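Local structure of ammonium transporter (Kuenenia stuttgartiensis, 6EU6) at residues A40-L45 / R397-A402; T32-S37 / I201-V206. The protein probably senses ammonium at the membrane as the trimeric, transporter-like part of a sensor histidine kinase. All blocks are in the same frame, centred on the assembly; numbering follows the deposited sequence.

Interaction 1: A40-L45 / R397-A402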
# COMPACT_ATOMS: atom_id res chain seq x y z
N ALA A 40 10.09 -19.58 4.40
CA ALA A 40 9.32 -18.35 4.27
C ALA A 40 9.12 -17.65 5.60
O ALA A 40 9.16 -16.44 5.67
CB ALA A 40 7.94 -18.68 3.73
N ILE A 41 8.95 -18.43 6.68
CA ILE A 41 8.81 -17.85 8.01
C ILE A 41 10.07 -17.13 8.39
O ILE A 41 9.97 -15.97 8.92
CB ILE A 41 8.38 -18.92 9.09
CG1 ILE A 41 7.03 -19.56 8.68
CG2 ILE A 41 8.26 -18.28 10.47
CD1 ILE A 41 6.63 -20.78 9.55
N SER A 42 11.25 -17.73 8.22
CA SER A 42 12.45 -17.09 8.74
C SER A 42 12.68 -15.79 7.98
O SER A 42 13.14 -14.82 8.52
CB SER A 42 13.74 -17.91 8.60
OG SER A 42 13.96 -18.24 7.26
N ILE A 43 12.46 -15.80 6.68
CA ILE A 43 12.76 -14.64 5.92
C ILE A 43 11.75 -13.49 6.23
O ILE A 43 12.14 -12.32 6.30
CB ILE A 43 13.06 -15.00 4.44
CG1 ILE A 43 13.79 -13.85 3.74
CG2 ILE A 43 11.82 -15.42 3.72
CD1 ILE A 43 15.25 -13.64 4.18
N ALA A 44 10.49 -13.81 6.49
CA ALA A 44 9.54 -12.77 6.86
C ALA A 44 9.98 -12.10 8.16
O ALA A 44 10.02 -10.87 8.28
CB ALA A 44 8.11 -13.32 6.99
N LEU A 45 10.36 -12.91 9.11
CA LEU A 45 10.77 -12.42 10.41
C LEU A 45 12.07 -11.62 10.42
O LEU A 45 12.16 -10.64 11.15
CB LEU A 45 10.89 -13.56 11.40
CG LEU A 45 9.51 -14.19 11.61
CD1 LEU A 45 9.69 -15.36 12.56
CD2 LEU A 45 8.46 -13.22 12.14
N ARG A 397 15.87 -29.24 6.47
CA ARG A 397 14.55 -29.23 7.05
C ARG A 397 13.85 -27.88 6.81
O ARG A 397 12.66 -27.83 6.64
CB ARG A 397 14.66 -29.47 8.55
CG ARG A 397 13.58 -30.39 9.09
CD ARG A 397 14.16 -31.30 10.18
NE ARG A 397 14.85 -30.50 11.19
CZ ARG A 397 16.00 -30.84 11.78
NH1 ARG A 397 16.55 -30.02 12.68
NH2 ARG A 397 16.60 -31.98 11.48
N GLY A 398 14.59 -26.79 6.83
CA GLY A 398 13.96 -25.49 6.73
C GLY A 398 14.18 -24.70 7.99
O GLY A 398 14.16 -25.26 9.09
N LEU A 399 14.38 -23.40 7.86
CA LEU A 399 14.59 -22.56 9.02
C LEU A 399 13.32 -22.34 9.79
O LEU A 399 13.34 -21.91 10.92
CB LEU A 399 15.22 -21.24 8.64
CG LEU A 399 16.56 -21.35 7.97
CD1 LEU A 399 17.06 -19.99 7.63
CD2 LEU A 399 17.53 -21.98 8.91
N ASN A 400 12.20 -22.64 9.17
CA ASN A 400 10.90 -22.54 9.85
C ASN A 400 10.82 -23.69 10.84
O ASN A 400 10.15 -24.67 10.57
CB ASN A 400 9.74 -22.71 8.86
CG ASN A 400 9.76 -21.70 7.73
OD1 ASN A 400 10.57 -20.79 7.71
ND2 ASN A 400 8.87 -21.88 6.77
N VAL A 401 11.46 -23.60 12.00
CA VAL A 401 11.49 -24.77 12.87
C VAL A 401 10.58 -24.65 14.05
O VAL A 401 9.65 -25.38 14.16
CB VAL A 401 12.92 -25.16 13.29
CG1 VAL A 401 12.99 -26.67 13.49
CG2 VAL A 401 13.94 -24.74 12.25
N ALA A 402 10.85 -23.69 14.91
CA ALA A 402 10.01 -23.47 16.06
C ALA A 402 8.50 -23.43 15.83
O ALA A 402 7.82 -24.00 16.67
CB ALA A 402 10.45 -22.26 16.84
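Ile41 lies over one face of the Asn400 carboxamide: its CB stands over the oxygen, 3.2 Å from Asn400 OD1, while CG1 reaches over the nitrogen side of the group and CD1 lies farther out, between the nitrogen and Asn400 CB. The polar ends of the flat group turn to the start of helix 40-67. Asn400 OD1 accepts the backbone N-H of Ser42, with Ser42 N and OD1 3.2 Å apart. The bond is bent, 144° at the hydrogen, and the donor is tilted moderately out of the carbonyl plane. Asn400 CG sits anti to its own carbonyl carbon; chi1 of -58° carries CG to the helix side, although the bond to CB does not aim there. The contact illustrates how an amide oxygen can serve a first-turn N-H that has no earlier helical carbonyl to meet; the partial positive charge at this helix end would be expected to suit such an acceptor.

Leu399 packs on Ser42, its CB 3.6 Å from Ser42 CB and its CD1 also near the hydroxyl. That hydroxyl is hydrogen-bonded to Asn39 O, and a sulfate, probably from the crystallisation liquor, lies close to the Ser42 side chain. On the loop side, Gly398, the first residue past helix 392-397, has positive phi, and an inverse gamma turn centred on Asn400 follows. Asn39 OD1 also binds Leu399 N, so the C-terminal loop is fastened just ahead of helix 40-67 as well. Helix 2-34 touches Ala40 through Thr32, while Val206 and Pro207 of the second subunit, at the start of its helix 206-226, pack against Ile41 and Ala40.

Interaction 2: T32-S37 / I201-V206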
# COMPACT_ATOMS: atom_id res chain seq x y z
N THR A 32 10.41 -13.39 0.34
CA THR A 32 9.63 -14.55 0.69
C THR A 32 9.24 -15.27 -0.63
O THR A 32 9.42 -16.47 -0.77
CB THR A 32 8.42 -14.15 1.45
OG1 THR A 32 8.77 -13.48 2.64
CG2 THR A 32 7.55 -15.41 1.83
N GLY A 33 8.79 -14.53 -1.64
CA GLY A 33 8.48 -15.12 -2.92
C GLY A 33 9.60 -15.90 -3.56
O GLY A 33 9.40 -16.99 -4.15
N PHE A 34 10.80 -15.33 -3.51
CA PHE A 34 12.01 -15.95 -4.07
C PHE A 34 12.52 -17.15 -3.21
O PHE A 34 13.36 -17.86 -3.61
CB PHE A 34 13.14 -14.92 -4.21
CG PHE A 34 13.26 -14.32 -5.57
CD1 PHE A 34 12.43 -13.27 -5.95
CD2 PHE A 34 14.21 -14.77 -6.46
CE1 PHE A 34 12.54 -12.69 -7.20
CE2 PHE A 34 14.32 -14.20 -7.73
CZ PHE A 34 13.47 -13.15 -8.09
N SER A 35 12.00 -17.32 -2.03
CA SER A 35 12.52 -18.31 -1.12
C SER A 35 11.82 -19.66 -1.35
O SER A 35 10.75 -19.77 -1.95
CB SER A 35 12.34 -17.84 0.33
OG SER A 35 11.14 -18.29 0.97
N GLN A 36 12.45 -20.69 -0.83
CA GLN A 36 11.81 -21.98 -0.77
C GLN A 36 10.78 -21.87 0.27
O GLN A 36 10.95 -21.22 1.27
CB GLN A 36 12.83 -23.07 -0.46
CG GLN A 36 13.93 -23.23 -1.56
CD GLN A 36 14.96 -24.19 -0.97
OE1 GLN A 36 14.72 -25.35 -0.87
NE2 GLN A 36 15.99 -23.65 -0.42
N SER A 37 9.65 -22.45 -0.00
CA SER A 37 8.52 -22.46 0.89
C SER A 37 8.85 -22.84 2.36
O SER A 37 8.39 -22.17 3.29
CB SER A 37 7.43 -23.34 0.26
OG SER A 37 6.77 -23.95 1.28
N ILE A 201 16.99 -23.14 -7.26
CA ILE A 201 16.41 -23.42 -5.97
C ILE A 201 15.37 -22.33 -5.62
O ILE A 201 15.58 -21.17 -5.83
CB ILE A 201 17.52 -23.31 -4.91
CG1 ILE A 201 18.58 -24.33 -5.11
CG2 ILE A 201 16.98 -23.53 -3.51
CD1 ILE A 201 19.65 -24.15 -4.07
N GLY A 202 14.28 -22.63 -4.99
CA GLY A 202 13.42 -21.51 -4.59
C GLY A 202 12.64 -20.84 -5.71
O GLY A 202 12.40 -21.44 -6.75
N LEU A 203 12.25 -19.59 -5.48
CA LEU A 203 11.19 -18.93 -6.19
C LEU A 203 9.90 -19.76 -6.13
O LEU A 203 9.28 -20.02 -7.11
CB LEU A 203 11.64 -18.53 -7.62
CG LEU A 203 10.92 -17.37 -8.32
CD1 LEU A 203 10.77 -16.06 -7.54
CD2 LEU A 203 11.65 -17.08 -9.60
N HIS A 204 9.49 -20.16 -4.94
CA HIS A 204 8.27 -20.96 -4.82
C HIS A 204 6.96 -20.12 -4.78
O HIS A 204 5.86 -20.66 -4.54
CB HIS A 204 8.36 -21.80 -3.56
CG HIS A 204 9.38 -22.91 -3.65
ND1 HIS A 204 9.51 -23.91 -2.69
CD2 HIS A 204 10.32 -23.17 -4.59
CE1 HIS A 204 10.50 -24.70 -3.03
NE2 HIS A 204 11.03 -24.25 -4.16
N ASN A 205 7.05 -18.78 -4.91
CA ASN A 205 5.84 -18.00 -4.86
C ASN A 205 6.07 -16.77 -5.75
O ASN A 205 6.32 -15.68 -5.30
CB ASN A 205 5.39 -17.74 -3.44
CG ASN A 205 3.94 -17.26 -3.36
OD1 ASN A 205 3.40 -16.69 -4.29
ND2 ASN A 205 3.35 -17.42 -2.23
N VAL A 206 6.00 -17.04 -7.05
CA VAL A 206 6.08 -16.04 -8.05
C VAL A 206 5.04 -14.95 -7.89
O VAL A 206 5.39 -13.76 -8.00
CB VAL A 206 6.11 -16.67 -9.43
CG1 VAL A 206 6.05 -15.62 -10.54
CG2 VAL A 206 7.42 -17.39 -9.58
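Gly33, Phe34 and Ser35 present their carbonyls, one after another, to backbone N-H groups of the loop leading into helix 206-226. Gly33 O receives Asn205 N at 3.1 Å, in the carbonyl plane and on a lone pair. Phe34 O takes Leu203 N at 2.8 Å; this bond is nearly straight at the hydrogen (167°), but the donor stands well above the carbonyl plane, 67° out of it. Ser35 O completes the series with His204 N at 3.3 Å. Gly33 O has a further, weaker partner in the CA-H of Leu203, with CA 3.3 Å from the oxygen.

Two CH-pi contacts accompany these three bonds. Leu203 CD1 sits over the centre of one face of the Phe34 ring, 3.6 Å from the centroid. Leu203 CG is anti to its backbone N (chi1 -156°), and the two side chains run side by side in the same direction, although both leave their backbones pointing away from the opposite segment. Toward the surface, Gln36 CA covers one face of the His204 imidazole, 3.8 Å from the centroid and offset toward the rim, with Ser37 CB in plane at the ring edge.

Van der Waals contact adds the crossing of Gln36 over Ile201, where Gln36 NE2, hydrogen-bonded elsewhere, comes to 3.2 Å from Ile201 CG2. Gly202 CA, at positive phi, lies 3.5 Å from Gln36 CG, and Phe34 O occupies the side where a CB would stand.

Asn205 OD1 caps the next helix by accepting Leu208 N, and Glu117 OE1 accepts Gln36 N. Taken together, the chemistry is largely main-chain: carbonyls at and just beyond the C-terminal end of helix 2-34, where the helix dipole would be expected to concentrate partial negative charge, are satisfied by loop amides, with the Phe34-Leu203 and His204-Gln36 contacts beside them.

Read from the N terminus, helix 2-34 comes first, and residues 32-37 wait until 201-206 to meet their partner, so interaction 2 closes a loop of 163 intervening residues. Residues 40-45 follow almost at once but pair only with 397-402, near the C terminus; interaction 1 therefore spans 351 residues. The segments alternate, and the two loops cross. The contacts also touch within the subunit: Ile43 CG2 lies 3.8 Å from Thr32 OG1, and Asn400 ND2 lies 3.5 Å from Ser37 O. Between subunits they meet again, interaction 1 of one copy packing against interaction 2 of another. Helices 2-34, 40-67 and 206-226 and the C-terminal loop are thus tied together within and across subunits.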